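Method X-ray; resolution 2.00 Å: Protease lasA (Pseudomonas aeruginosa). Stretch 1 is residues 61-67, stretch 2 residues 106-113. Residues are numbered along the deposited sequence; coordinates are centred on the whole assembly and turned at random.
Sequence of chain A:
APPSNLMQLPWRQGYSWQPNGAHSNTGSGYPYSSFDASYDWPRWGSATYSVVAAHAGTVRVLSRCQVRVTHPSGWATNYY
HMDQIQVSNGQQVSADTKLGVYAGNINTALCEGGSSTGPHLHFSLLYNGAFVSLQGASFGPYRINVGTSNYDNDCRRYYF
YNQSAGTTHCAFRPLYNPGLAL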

# COMPACT_ATOMS: atom_id res chain seq x y z
N VAL A 61 -5.36 -3.02 14.98
CA VAL A 61 -6.59 -3.29 14.24
C VAL A 61 -7.63 -2.23 14.63
O VAL A 61 -8.28 -2.32 15.69
CB VAL A 61 -7.12 -4.73 14.45
CG1 VAL A 61 -8.39 -4.98 13.62
CG2 VAL A 61 -6.06 -5.76 14.07
N LEU A 62 -7.75 -1.22 13.78
CA LEU A 62 -8.65 -0.08 14.01
C LEU A 62 -10.12 -0.46 13.80
O LEU A 62 -11.01 0.11 14.43
CB LEU A 62 -8.26 1.10 13.10
CG LEU A 62 -7.02 1.89 13.55
CD1 LEU A 62 -6.18 2.34 12.36
CD2 LEU A 62 -7.42 3.08 14.41
N SER A 63 -10.35 -1.43 12.91
CA SER A 63 -11.68 -1.92 12.59
C SER A 63 -11.56 -3.18 11.73
O SER A 63 -10.45 -3.55 11.33
CB SER A 63 -12.49 -0.85 11.84
OG SER A 63 -12.01 -0.69 10.52
N ARG A 64 -12.69 -3.81 11.43
CA ARG A 64 -12.73 -5.00 10.56
C ARG A 64 -12.13 -4.77 9.16
O ARG A 64 -11.81 -5.72 8.45
CB ARG A 64 -14.17 -5.54 10.44
CG ARG A 64 -15.15 -4.64 9.69
CD ARG A 64 -16.60 -5.11 9.86
NE ARG A 64 -16.90 -6.28 9.04
CZ ARG A 64 -17.61 -6.27 7.92
NH1 ARG A 64 -18.13 -5.14 7.46
NH2 ARG A 64 -17.80 -7.40 7.25
N CYS A 65 -11.97 -3.50 8.79
CA CYS A 65 -11.52 -3.14 7.45
C CYS A 65 -10.30 -2.20 7.41
O CYS A 65 -9.97 -1.67 6.34
CB CYS A 65 -12.69 -2.55 6.65
SG CYS A 65 -13.05 -0.81 6.94
N GLN A 66 -9.64 -2.01 8.55
CA GLN A 66 -8.47 -1.12 8.60
C GLN A 66 -7.41 -1.56 9.61
O GLN A 66 -7.74 -1.95 10.74
CB GLN A 66 -8.87 0.33 8.87
CG GLN A 66 -7.81 1.34 8.43
CD GLN A 66 -8.22 2.80 8.61
OE1 GLN A 66 -7.88 3.65 7.79
NE2 GLN A 66 -8.94 3.09 9.70
N VAL A 67 -6.15 -1.48 9.18
CA VAL A 67 -4.98 -1.92 9.94
C VAL A 67 -3.85 -0.91 9.75
O VAL A 67 -3.68 -0.36 8.66
CB VAL A 67 -4.49 -3.32 9.47
CG1 VAL A 67 -3.10 -3.66 10.02
CG2 VAL A 67 -5.48 -4.41 9.87
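Stretch 2 (106-113) INTALCEG

How does stretch 2 begin, and does its first turn touch stretch 1? Residues I106 to A109 are helical, and I106 itself stays out of reach. N107 only skirts the contact: its CA-to-CB bond points sideways, the end of its side chain leads away, and what comes near is its backbone, with N107 O 4.3 Å from R64 NH1. The chain brings the end of its short helix and the bend that follows up to the hairpin-like turn from S63 to Q66, a type I beta turn between the strands 61-63 and 66-67.

What does T108 offer that its helical neighbours do not? T108 is buried, and it meets both middle residues of that turn. R64, whose CA-to-CB bond runs sideways, extends its long side chain so that its end comes nearer, and R64 NH2 gives a weak hydrogen bond to T108 OG1 at 2.8 Å; the angle at the hydrogen, 115°, is far from straight. The methyl T108 CG2 lies over one face of the guanidinium. On the backbone side, T108 O is 3.2 Å from C65 CB, and the same carbonyl oxygen, T108 O, accepts a hydrogen bond from C111 N at 3.0 Å. A109 and L110 point away, and L110 is the first residue to leave helical angles.

What fastens the two stretches together? C111 does, through a disulfide with C65: the two SG atoms, C65 SG and C111 SG, are 2.0 Å apart, with a chi3 of -80°. Both cysteines point toward the opposing stretch and both have chi1 in the p well, and their CA atoms, C65 CA and C111 CA, stand 6.0 Å apart. This covalent link joins residues 46 positions apart in sequence. Around it the packing is close: S63 OG lies 3.1 Å from C111 SG, and R64 CG is 4.0 Å from C111 CB.

How does E112 complete the contact before the chain turns off? Its side chain points toward stretch 1, with chi1 at -74° and chi2 t, at 179°, and brings its carboxylate to the strand ends. S63 OG donates a very short hydrogen bond of 2.5 Å to E112 OE2. S63 OG also accepts a hydrogen bond from C65 N at 3.3 Å, so it ties the turn's own backbone to the incoming acid. Q66 NE2 also approaches, 3.0 Å from E112 OE2, and L62 CB lies at the margin, 4.5 Å from E112 OE2. G113 then closes a type I turn begun at L110, with G113 N hydrogen-bonded to L110 O at 3.2 Å, and makes no contact; its backbone angles would jam a CB against the preceding carbonyl oxygen.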

# COMPACT_ATOMS: atom_id res chain seq x y z
N ILE A 106 -18.28 -4.22 -1.20
CA ILE A 106 -18.25 -2.78 -0.90
C ILE A 106 -18.63 -2.47 0.56
O ILE A 106 -18.22 -1.46 1.12
CB ILE A 106 -19.17 -1.98 -1.87
CG1 ILE A 106 -18.74 -0.51 -1.95
CG2 ILE A 106 -20.66 -2.13 -1.49
CD1 ILE A 106 -19.27 0.25 -3.16
N ASN A 107 -19.42 -3.37 1.15
CA ASN A 107 -19.95 -3.19 2.49
C ASN A 107 -18.81 -3.19 3.51
O ASN A 107 -18.69 -2.27 4.32
CB ASN A 107 -20.97 -4.30 2.79
CG ASN A 107 -21.82 -4.65 1.57
OD1 ASN A 107 -21.31 -5.05 0.51
ND2 ASN A 107 -23.13 -4.51 1.70
N THR A 108 -17.99 -4.23 3.44
CA THR A 108 -16.80 -4.32 4.28
C THR A 108 -15.76 -3.30 3.82
O THR A 108 -15.18 -2.60 4.65
CB THR A 108 -16.20 -5.74 4.26
OG1 THR A 108 -17.24 -6.68 4.58
CG2 THR A 108 -15.06 -5.87 5.26
N ALA A 109 -15.58 -3.18 2.50
CA ALA A 109 -14.63 -2.24 1.91
C ALA A 109 -14.75 -0.82 2.45
O ALA A 109 -13.76 -0.08 2.52
CB ALA A 109 -14.78 -2.24 0.38
N LEU A 110 -15.96 -0.44 2.86
CA LEU A 110 -16.20 0.90 3.35
C LEU A 110 -16.81 0.87 4.76
O LEU A 110 -17.76 1.59 5.04
CB LEU A 110 -17.10 1.68 2.37
CG LEU A 110 -16.61 1.79 0.91
CD1 LEU A 110 -17.72 2.31 0.03
CD2 LEU A 110 -15.36 2.67 0.77
N CYS A 111 -16.23 0.05 5.64
CA CYS A 111 -16.68 -0.04 7.04
C CYS A 111 -16.52 1.29 7.79
O CYS A 111 -17.26 1.58 8.74
CB CYS A 111 -15.97 -1.18 7.77
SG CYS A 111 -14.35 -0.79 8.51
N GLU A 112 -15.54 2.08 7.37
CA GLU A 112 -15.27 3.37 8.00
C GLU A 112 -15.55 4.54 7.06
O GLU A 112 -14.94 5.60 7.18
CB GLU A 112 -13.85 3.42 8.57
CG GLU A 112 -13.69 2.59 9.85
CD GLU A 112 -12.28 2.62 10.39
OE1 GLU A 112 -11.93 3.57 11.14
OE2 GLU A 112 -11.52 1.68 10.10
N GLY A 113 -16.48 4.33 6.12
CA GLY A 113 -16.89 5.35 5.16
C GLY A 113 -16.05 5.38 3.89
O GLY A 113 -15.22 4.50 3.66